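Local coordinates for fucolectin-related protein (Streptococcus pneumoniae, PDB 2WMF) that probably hydrolyses host blood-group carbohydrate antigens, as the catalytic module of a family 98 glycoside hydrolase, at residues Arg262-Tyr267 with Lys506-Leu511; Pro38-Pro43 with Gly312-Phe317; Gly369-Leu374 with Tyr409-Tyr414. One frame throughout, in Å; residues are numbered along the deposited sequence.

Interaction 1 of 3, residues Arg262-Tyr267 with Lys506-Leu511; sequences RDMRSY and KEELEL
L511, M264 and E508 bury the most surface where the turn at 262-267 meets the first turns of helix 506-517. L511 points at the turn and divides its two methyls: CD2 lies 3.9 Å from M264 CB, while CD1 lies 4.0 Å from R265 CG, on the aliphatic part of the arginine. M264 runs at about a right angle to E508. Its chain stays extended to SD and bends at chi3 (-77°), which lays the thioether across the base of the glutamate: SD is 3.7 Å from E508 CB, and the terminal CE comes within 3.8 Å of E508 CA.

E508 reaches across with CG anti to the backbone N and an extended chain beyond it, which carries the carboxylate to the rim of the Y267 ring. The Y267 hydroxyl donates to E508 OE2, OH to OE2 being 2.7 Å; the oxygen is met on its anti side, 16° out of the carboxylate plane. A water donates both to Y267 OH and to the backbone O of E508. The other oxygen, E508 OE1, is held by the backbone N of W504 and the indole NE1 of W54.

Behind this surface the turn is stiffened from within. R265 grips D263 side-on with NE and NH2, one nitrogen to each carboxylate oxygen, and D263 OD1 also accepts from R265 N at 2.9 Å in an Asx turn. R265 NH1 goes on to the backbone oxygens of M491 and L494.

The buried E508 carboxylate thus has hydrogen-bond donors at both oxygens but no cation among these partners. The neutral donors would probably share its charge if it is ionised, while L511 and M264 supply the apolar packing beside it.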
loop_
_atom_site.group_PDB
_atom_site.type_symbol
_atom_site.label_atom_id
_atom_site.label_comp_id
_atom_site.label_asym_id
_atom_site.label_seq_id
_atom_site.Cartn_x
_atom_site.Cartn_y
_atom_site.Cartn_z
ATOM N N ARG A 262 -23.029 1.619 -9.097
ATOM C CA ARG A 262 -21.845 0.751 -8.860
ATOM C C ARG A 262 -22.158 -0.724 -9.107
ATOM O O ARG A 262 -23.312 -1.185 -9.011
ATOM C CB ARG A 262 -21.309 0.922 -7.453
ATOM C CG ARG A 262 -22.239 0.325 -6.385
ATOM C CD ARG A 262 -21.762 0.617 -5.005
ATOM N NE ARG A 262 -22.742 0.179 -4.005
ATOM C CZ ARG A 262 -22.521 0.151 -2.692
ATOM N NH1 ARG A 262 -21.357 0.507 -2.197
ATOM N NH2 ARG A 262 -23.463 -0.251 -1.854
ATOM N N ASP A 263 -21.113 -1.476 -9.403
ATOM C CA ASP A 263 -21.169 -2.931 -9.379
ATOM C C ASP A 263 -19.745 -3.492 -9.255
ATOM O O ASP A 263 -18.824 -2.716 -8.919
ATOM C CB ASP A 263 -22.035 -3.555 -10.524
ATOM C CG ASP A 263 -21.531 -3.282 -11.929
ATOM O OD1 ASP A 263 -20.295 -3.261 -12.169
ATOM O OD2 ASP A 263 -22.411 -3.093 -12.826
ATOM N N MET A 264 -19.557 -4.802 -9.440
ATOM C CA MET A 264 -18.213 -5.387 -9.272
ATOM C C MET A 264 -17.196 -4.716 -10.187
ATOM O O MET A 264 -16.010 -4.685 -9.865
ATOM C CB MET A 264 -18.186 -6.910 -9.496
ATOM C CG MET A 264 -18.853 -7.691 -8.400
ATOM S SD MET A 264 -18.675 -9.467 -8.573
ATOM C CE MET A 264 -19.909 -9.723 -9.867
ATOM N N ARG A 265 -17.640 -4.157 -11.314
ATOM C CA ARG A 265 -16.704 -3.472 -12.191
ATOM C C ARG A 265 -15.983 -2.302 -11.462
ATOM O O ARG A 265 -14.890 -1.880 -11.857
ATOM C CB ARG A 265 -17.429 -3.034 -13.448
ATOM C CG ARG A 265 -17.817 -4.185 -14.307
ATOM C CD ARG A 265 -18.598 -3.770 -15.527
ATOM N NE ARG A 265 -19.962 -3.391 -15.169
ATOM C CZ ARG A 265 -20.962 -3.255 -16.051
ATOM N NH1 ARG A 265 -20.730 -3.376 -17.342
ATOM N NH2 ARG A 265 -22.185 -2.966 -15.625
ATOM N N SER A 266 -16.609 -1.770 -10.419
ATOM C CA SER A 266 -15.997 -0.727 -9.596
ATOM C C SER A 266 -14.678 -1.172 -8.978
ATOM O O SER A 266 -13.733 -0.371 -8.861
ATOM C CB SER A 266 -16.988 -0.212 -8.528
ATOM O OG SER A 266 -18.197 0.293 -9.108
ATOM N N TYR A 267 -14.561 -2.442 -8.582
ATOM C CA TYR A 267 -13.278 -2.850 -7.986
ATOM C C TYR A 267 -12.170 -3.011 -9.028
ATOM O O TYR A 267 -10.987 -3.190 -8.679
ATOM C CB TYR A 267 -13.402 -4.082 -7.089
ATOM C CG TYR A 267 -13.754 -5.421 -7.702
ATOM C CD1 TYR A 267 -13.037 -5.962 -8.772
ATOM C CD2 TYR A 267 -14.734 -6.244 -7.090
ATOM C CE1 TYR A 267 -13.352 -7.242 -9.280
ATOM C CE2 TYR A 267 -15.036 -7.529 -7.585
ATOM C CZ TYR A 267 -14.361 -8.028 -8.675
ATOM O OH TYR A 267 -14.638 -9.318 -9.115
ATOM N N LYS A 506 -21.040 -17.179 -10.454
ATOM C CA LYS A 506 -20.696 -17.251 -11.877
ATOM C C LYS A 506 -20.525 -15.889 -12.562
ATOM O O LYS A 506 -19.664 -15.723 -13.428
ATOM C CB LYS A 506 -21.765 -18.095 -12.643
ATOM C CG LYS A 506 -23.157 -17.475 -12.685
ATOM C CD LYS A 506 -24.152 -18.351 -13.492
ATOM C CE LYS A 506 -25.335 -17.509 -13.969
ATOM N NZ LYS A 506 -26.601 -18.238 -13.798
ATOM N N GLU A 507 -21.323 -14.897 -12.165
ATOM C CA GLU A 507 -21.220 -13.576 -12.770
ATOM C C GLU A 507 -19.836 -12.974 -12.531
ATOM O O GLU A 507 -19.297 -12.288 -13.403
ATOM C CB GLU A 507 -22.301 -12.610 -12.251
ATOM C CG GLU A 507 -23.723 -12.982 -12.702
ATOM C CD GLU A 507 -24.433 -14.006 -11.822
ATOM O OE1 GLU A 507 -23.855 -14.625 -10.851
ATOM O OE2 GLU A 507 -25.653 -14.202 -12.126
ATOM N N GLU A 508 -19.283 -13.241 -11.345
ATOM C CA GLU A 508 -17.949 -12.731 -11.015
ATOM C C GLU A 508 -16.929 -13.411 -11.908
ATOM O O GLU A 508 -15.956 -12.769 -12.409
ATOM C CB GLU A 508 -17.611 -12.878 -9.520
ATOM C CG GLU A 508 -16.189 -12.329 -9.227
ATOM C CD GLU A 508 -15.897 -12.191 -7.762
ATOM O OE1 GLU A 508 -16.022 -13.210 -7.049
ATOM O OE2 GLU A 508 -15.542 -11.075 -7.312
ATOM N N LEU A 509 -17.100 -14.718 -12.115
ATOM C CA LEU A 509 -16.205 -15.425 -13.048
ATOM C C LEU A 509 -16.318 -14.908 -14.489
ATOM O O LEU A 509 -15.315 -14.799 -15.165
ATOM C CB LEU A 509 -16.427 -16.921 -12.996
ATOM C CG LEU A 509 -16.123 -17.635 -11.704
ATOM C CD1 LEU A 509 -16.425 -19.137 -11.900
ATOM C CD2 LEU A 509 -14.641 -17.395 -11.270
ATOM N N GLU A 510 -17.529 -14.546 -14.938
ATOM C CA GLU A 510 -17.707 -13.928 -16.264
ATOM C C GLU A 510 -16.873 -12.672 -16.402
ATOM O O GLU A 510 -16.161 -12.474 -17.420
ATOM C CB GLU A 510 -19.200 -13.649 -16.620
ATOM C CG GLU A 510 -19.343 -12.806 -17.927
ATOM C CD GLU A 510 -20.760 -12.270 -18.224
ATOM O OE1 GLU A 510 -20.883 -11.434 -19.164
ATOM O OE2 GLU A 510 -21.723 -12.644 -17.507
ATOM N N LEU A 511 -16.934 -11.811 -15.372
ATOM C CA LEU A 511 -16.117 -10.598 -15.367
ATOM C C LEU A 511 -14.622 -10.938 -15.445
ATOM O O LEU A 511 -13.878 -10.334 -16.217
ATOM C CB LEU A 511 -16.397 -9.738 -14.129
ATOM C CG LEU A 511 -15.633 -8.429 -13.999
ATOM C CD1 LEU A 511 -15.790 -7.546 -15.276
ATOM C CD2 LEU A 511 -16.016 -7.660 -12.698
HETATM O O HOH W 1 -13.889 -11.065 -11.265
#

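Interaction 2 of 3, residues Pro38-Pro43 with Gly312-Phe317; sequences PLLLSP and GIIPFF
Chi1 of 174° in L40 puts its CG trans to the main-chain nitrogen, CG of F317 is placed likewise, and the two side chains extend toward each other from strand 39-45 and helix 307-322. The F317 ring slides over the base of L40 rather than its tip: L40 CB stands 3.6 Å from the ring centroid and only 12° off the ring normal, a CH-pi contact over the face. The far end of the ring presses on the backbone as well, with F317 CZ 3.5 Å from L40 N. P38 joins obliquely, its CB 3.9 Å from F317 CE1.

Past the ring, the two L40 methyls part between neighbouring isoleucines. CD1 touches I313 CG2 at 3.8 Å and CD2 meets I314 CD1 at the same distance, L40 and I314 crossing at about a right angle. No hydrogen bond spans the contact, and every touching residue is buried. F292 of strand 289-293 also packs on L40 and I313. The axes of segments 39-43 and 312-317 run nearly antiparallel, 166° apart and 10.7 Å at closest approach. This is the strand-helix packing of a (beta/alpha)8 barrel, with a helix that follows the eighth strand packed against the first.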
loop_
_atom_site.group_PDB
_atom_site.type_symbol
_atom_site.label_atom_id
_atom_site.label_comp_id
_atom_site.label_asym_id
_atom_site.label_seq_id
_atom_site.Cartn_x
_atom_site.Cartn_y
_atom_site.Cartn_z
ATOM N N PRO A 38 11.948 -5.679 1.133
ATOM C CA PRO A 38 10.504 -5.598 1.327
ATOM C C PRO A 38 9.812 -6.874 0.859
ATOM O O PRO A 38 10.445 -7.779 0.271
ATOM C CB PRO A 38 10.120 -4.405 0.454
ATOM C CG PRO A 38 11.129 -4.411 -0.665
ATOM C CD PRO A 38 12.412 -4.825 0.030
ATOM N N LEU A 39 8.513 -6.971 1.152
ATOM C CA LEU A 39 7.732 -8.155 0.838
ATOM C C LEU A 39 6.458 -7.813 0.056
ATOM O O LEU A 39 5.687 -6.916 0.441
ATOM C CB LEU A 39 7.347 -8.940 2.132
ATOM C CG LEU A 39 6.502 -10.201 1.925
ATOM C CD1 LEU A 39 7.356 -11.241 1.166
ATOM C CD2 LEU A 39 5.981 -10.806 3.250
ATOM N N LEU A 40 6.308 -8.472 -1.092
ATOM C CA LEU A 40 5.090 -8.350 -1.919
ATOM C C LEU A 40 4.281 -9.625 -1.780
ATOM O O LEU A 40 4.766 -10.707 -2.109
ATOM C CB LEU A 40 5.479 -8.097 -3.381
ATOM C CG LEU A 40 4.335 -8.086 -4.419
ATOM C CD1 LEU A 40 3.507 -6.803 -4.208
ATOM C CD2 LEU A 40 4.817 -8.171 -5.887
ATOM N N LEU A 41 3.030 -9.494 -1.312
ATOM C CA LEU A 41 2.093 -10.569 -1.226
ATOM C C LEU A 41 1.084 -10.507 -2.401
ATOM O O LEU A 41 0.529 -9.454 -2.698
ATOM C CB LEU A 41 1.326 -10.553 0.096
ATOM C CG LEU A 41 2.148 -10.854 1.354
ATOM C CD1 LEU A 41 1.410 -10.424 2.641
ATOM C CD2 LEU A 41 2.502 -12.340 1.399
ATOM N N SER A 42 0.898 -11.646 -3.044
ATOM C CA SER A 42 -0.086 -11.838 -4.105
ATOM C C SER A 42 -1.011 -12.984 -3.719
ATOM O O SER A 42 -0.549 -14.074 -3.405
ATOM C CB SER A 42 0.581 -12.106 -5.446
ATOM O OG SER A 42 1.578 -11.141 -5.747
ATOM N N PRO A 43 -2.340 -12.730 -3.691
ATOM C CA PRO A 43 -3.268 -13.697 -3.144
ATOM C C PRO A 43 -3.988 -14.640 -4.114
ATOM O O PRO A 43 -4.358 -14.243 -5.245
ATOM C CB PRO A 43 -4.316 -12.813 -2.468
ATOM C CG PRO A 43 -4.370 -11.626 -3.356
ATOM C CD PRO A 43 -3.023 -11.451 -3.994
ATOM N N GLY A 312 1.330 -1.380 -12.766
ATOM C CA GLY A 312 0.982 -0.539 -11.624
ATOM C C GLY A 312 1.754 -0.970 -10.377
ATOM O O GLY A 312 2.627 -0.246 -9.898
ATOM N N ILE A 313 1.474 -2.160 -9.864
ATOM C CA ILE A 313 2.116 -2.643 -8.635
ATOM C C ILE A 313 3.609 -2.980 -8.832
ATOM O O ILE A 313 4.490 -2.536 -8.042
ATOM C CB ILE A 313 1.340 -3.874 -8.071
ATOM C CG1 ILE A 313 -0.082 -3.426 -7.647
ATOM C CG2 ILE A 313 2.134 -4.588 -6.949
ATOM C CD1 ILE A 313 -1.111 -4.546 -7.473
ATOM N N ILE A 314 3.899 -3.787 -9.830
ATOM C CA ILE A 314 5.292 -4.234 -10.037
ATOM C C ILE A 314 6.279 -3.065 -10.215
ATOM O O ILE A 314 7.328 -3.068 -9.587
ATOM C CB ILE A 314 5.381 -5.313 -11.168
ATOM C CG1 ILE A 314 4.748 -6.598 -10.634
ATOM C CG2 ILE A 314 6.847 -5.498 -11.646
ATOM C CD1 ILE A 314 5.562 -7.292 -9.507
ATOM N N PRO A 315 5.944 -2.038 -11.027
ATOM C CA PRO A 315 6.939 -0.963 -11.168
ATOM C C PRO A 315 7.257 -0.263 -9.847
ATOM O O PRO A 315 8.430 0.041 -9.571
ATOM C CB PRO A 315 6.307 -0.033 -12.218
ATOM C CG PRO A 315 5.487 -0.969 -13.047
ATOM C CD PRO A 315 4.864 -1.904 -12.027
ATOM N N PHE A 316 6.240 -0.059 -8.997
ATOM C CA PHE A 316 6.503 0.621 -7.740
ATOM C C PHE A 316 7.228 -0.313 -6.775
ATOM O O PHE A 316 8.149 0.122 -6.102
ATOM C CB PHE A 316 5.308 1.285 -7.089
ATOM C CG PHE A 316 5.736 2.243 -6.062
ATOM C CD1 PHE A 316 6.128 3.530 -6.419
ATOM C CD2 PHE A 316 5.864 1.835 -4.757
ATOM C CE1 PHE A 316 6.670 4.399 -5.460
ATOM C CE2 PHE A 316 6.372 2.730 -3.763
ATOM C CZ PHE A 316 6.767 4.002 -4.134
ATOM N N PHE A 317 6.871 -1.584 -6.758
ATOM C CA PHE A 317 7.569 -2.529 -5.891
ATOM C C PHE A 317 9.060 -2.654 -6.291
ATOM O O PHE A 317 9.949 -2.733 -5.396
ATOM C CB PHE A 317 6.900 -3.886 -5.857
ATOM C CG PHE A 317 7.438 -4.776 -4.759
ATOM C CD1 PHE A 317 7.200 -4.491 -3.425
ATOM C CD2 PHE A 317 8.222 -5.865 -5.078
ATOM C CE1 PHE A 317 7.718 -5.259 -2.433
ATOM C CE2 PHE A 317 8.751 -6.664 -4.065
ATOM C CZ PHE A 317 8.509 -6.350 -2.743
#

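Interaction 3 of 3, residues Gly369-Leu374 with Tyr409-Tyr414; sequences GRYHIL and YLNSLY
Y371 and Y414 pack in an offset edge-to-face pair where the type I beta turn G369-H372 sits against the C-terminal part of helix 406-413. Their ring centroids are 5.6 Å apart and their planes stand at 72°, with the edge of Y371 turned toward the face of Y414. Y371 CA lies over that same Y414 ring as a CH-pi contact, 4.1 Å from the centroid. On this buried side L374 fills in: its CD1 meets L410 CD1 tip to tip at 4.1 Å, and its CD2 reaches the far end of the Y414 ring. The Y414 hydroxyl is bound by the backbone nitrogens of K336 and A337, and a water links it to Y371 O.

Toward solvent, apolar packing gives way to a polar layer. Extended from CG to NE, the partly exposed R370 brings its guanidinium edge to the backbone O of Y414 and grips that one atom side-on. NE donates at 2.8 Å to Y414 O, and NH2 adds a more bent bond; the oxygen lies in the guanidinium plane. The N411 amide is stacked on the guanidinium, the two planes 7° apart. The loose side is at H372, also partly exposed, which only brushes the Y414 ring, its CD2 4.1 Å from Y414 CE1; its ND1 is engaged by Q425 OE1.

N411 ties the two sides together. Its amide is nearly coplanar with the Y371 ring, and the Y371 hydroxyl donates on a lone pair of N411 OD1, a short bond of 2.5 Å from OH to OD1.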
loop_
_atom_site.group_PDB
_atom_site.type_symbol
_atom_site.label_atom_id
_atom_site.label_comp_id
_atom_site.label_asym_id
_atom_site.label_seq_id
_atom_site.Cartn_x
_atom_site.Cartn_y
_atom_site.Cartn_z
ATOM N N GLY A 369 2.938 16.818 1.626
ATOM C CA GLY A 369 4.000 15.988 2.172
ATOM C C GLY A 369 4.851 16.651 3.243
ATOM O O GLY A 369 5.781 16.045 3.716
ATOM N N ARG A 370 4.500 17.894 3.600
ATOM C CA ARG A 370 5.260 18.752 4.507
ATOM C C ARG A 370 5.565 18.112 5.869
ATOM O O ARG A 370 6.598 18.404 6.482
ATOM C CB ARG A 370 4.508 20.082 4.710
ATOM C CG ARG A 370 5.220 21.086 5.607
ATOM C CD ARG A 370 4.480 22.404 5.523
ATOM N NE ARG A 370 5.012 23.403 6.432
ATOM C CZ ARG A 370 4.639 24.675 6.433
ATOM N NH1 ARG A 370 3.692 25.083 5.589
ATOM N NH2 ARG A 370 5.157 25.526 7.299
ATOM N N TYR A 371 4.635 17.307 6.378
ATOM C CA TYR A 371 4.716 16.760 7.740
ATOM C C TYR A 371 4.985 15.244 7.702
ATOM O O TYR A 371 5.002 14.606 8.742
ATOM C CB TYR A 371 3.396 17.026 8.500
ATOM C CG TYR A 371 2.819 18.411 8.249
ATOM C CD1 TYR A 371 3.231 19.514 9.000
ATOM C CD2 TYR A 371 1.898 18.626 7.223
ATOM C CE1 TYR A 371 2.751 20.800 8.739
ATOM C CE2 TYR A 371 1.406 19.927 6.950
ATOM C CZ TYR A 371 1.825 20.987 7.707
ATOM O OH TYR A 371 1.281 22.226 7.415
ATOM N N HIS A 372 5.182 14.683 6.510
ATOM C CA HIS A 372 5.235 13.240 6.327
ATOM C C HIS A 372 3.932 12.642 6.873
ATOM O O HIS A 372 2.942 13.347 6.962
ATOM C CB HIS A 372 6.473 12.652 7.036
ATOM C CG HIS A 372 7.726 13.426 6.773
ATOM N ND1 HIS A 372 8.404 13.332 5.578
ATOM C CD2 HIS A 372 8.402 14.326 7.531
ATOM C CE1 HIS A 372 9.431 14.171 5.594
ATOM N NE2 HIS A 372 9.471 14.772 6.775
ATOM N N ILE A 373 3.945 11.370 7.230
ATOM C CA ILE A 373 2.907 10.812 8.135
ATOM C C ILE A 373 3.286 11.249 9.571
ATOM O O ILE A 373 4.398 10.946 10.062
ATOM C CB ILE A 373 2.831 9.274 8.068
ATOM C CG1 ILE A 373 2.206 8.835 6.732
ATOM C CG2 ILE A 373 2.036 8.713 9.236
ATOM C CD1 ILE A 373 2.470 7.351 6.383
ATOM N N LEU A 374 2.410 11.999 10.233
ATOM C CA LEU A 374 2.636 12.399 11.633
ATOM C C LEU A 374 2.365 11.158 12.534
ATOM O O LEU A 374 1.271 10.593 12.497
ATOM C CB LEU A 374 1.707 13.547 12.013
ATOM C CG LEU A 374 2.158 14.948 11.667
ATOM C CD1 LEU A 374 1.020 15.964 11.835
ATOM C CD2 LEU A 374 3.350 15.330 12.605
ATOM N N TYR A 409 1.115 26.108 14.586
ATOM C CA TYR A 409 2.105 25.486 15.463
ATOM C C TYR A 409 2.934 24.430 14.734
ATOM O O TYR A 409 4.159 24.444 14.760
ATOM C CB TYR A 409 1.470 24.873 16.710
ATOM C CG TYR A 409 2.542 24.273 17.577
ATOM C CD1 TYR A 409 3.479 25.087 18.204
ATOM C CD2 TYR A 409 2.678 22.892 17.697
ATOM C CE1 TYR A 409 4.483 24.565 18.953
ATOM C CE2 TYR A 409 3.683 22.331 18.455
ATOM C CZ TYR A 409 4.597 23.167 19.091
ATOM O OH TYR A 409 5.629 22.595 19.817
ATOM N N LEU A 410 2.272 23.501 14.067
ATOM C CA LEU A 410 3.024 22.482 13.314
ATOM C C LEU A 410 3.868 23.128 12.216
ATOM O O LEU A 410 4.989 22.695 11.963
ATOM C CB LEU A 410 2.067 21.419 12.779
ATOM C CG LEU A 410 1.636 20.442 13.913
ATOM C CD1 LEU A 410 0.419 19.598 13.520
ATOM C CD2 LEU A 410 2.839 19.568 14.370
ATOM N N ASN A 411 3.372 24.180 11.563
ATOM C CA ASN A 411 4.176 24.896 10.603
ATOM C C ASN A 411 5.434 25.537 11.177
ATOM O O ASN A 411 6.378 25.810 10.438
ATOM C CB ASN A 411 3.325 25.951 9.893
ATOM C CG ASN A 411 2.373 25.309 8.881
ATOM O OD1 ASN A 411 2.404 24.081 8.695
ATOM N ND2 ASN A 411 1.555 26.117 8.213
ATOM N N SER A 412 5.412 25.826 12.482
ATOM C CA SER A 412 6.601 26.372 13.143
ATOM C C SER A 412 7.706 25.313 13.346
ATOM O O SER A 412 8.858 25.660 13.606
ATOM C CB SER A 412 6.250 27.053 14.477
ATOM O OG SER A 412 6.058 26.142 15.535
ATOM N N LEU A 413 7.313 24.044 13.251
ATOM C CA LEU A 413 8.210 22.912 13.397
ATOM C C LEU A 413 8.645 22.263 12.082
ATOM O O LEU A 413 9.772 21.788 11.972
ATOM C CB LEU A 413 7.587 21.842 14.318
ATOM C CG LEU A 413 7.115 22.241 15.698
ATOM C CD1 LEU A 413 6.485 21.026 16.377
ATOM C CD2 LEU A 413 8.287 22.781 16.529
ATOM N N TYR A 414 7.730 22.208 11.110
ATOM C CA TYR A 414 7.987 21.619 9.819
ATOM C C TYR A 414 7.981 22.760 8.804
ATOM O O TYR A 414 6.930 23.272 8.467
ATOM C CB TYR A 414 6.861 20.639 9.460
ATOM C CG TYR A 414 6.856 19.365 10.261
ATOM C CD1 TYR A 414 7.554 18.242 9.815
ATOM C CD2 TYR A 414 6.124 19.253 11.439
ATOM C CE1 TYR A 414 7.528 17.044 10.535
ATOM C CE2 TYR A 414 6.115 18.047 12.163
ATOM C CZ TYR A 414 6.820 16.947 11.692
ATOM O OH TYR A 414 6.836 15.765 12.445
HETATM O O HOH W 2 6.643 13.755 10.768
#

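In the fold
Interaction 2 lies near the middle of the chain, about 9 Å from its centre, with the other two more than 20 Å out and on opposite sides of it. Interactions 1 and 3 have centres about 42 Å apart; from interaction 2 they are about 23 and 29 Å away, centre to centre, and no two touch. Interaction 1 joins the family 98 catalytic region to the C-terminal region, in which interaction 3 lies, yet L374 and I373 there also contact helix 219-231 of the barrel region. Active sites of (beta/alpha)8 glycosidases lie at the C-terminal strand ends; interaction 2 involves the start of strand 39-45, and none of the three holds a ligand.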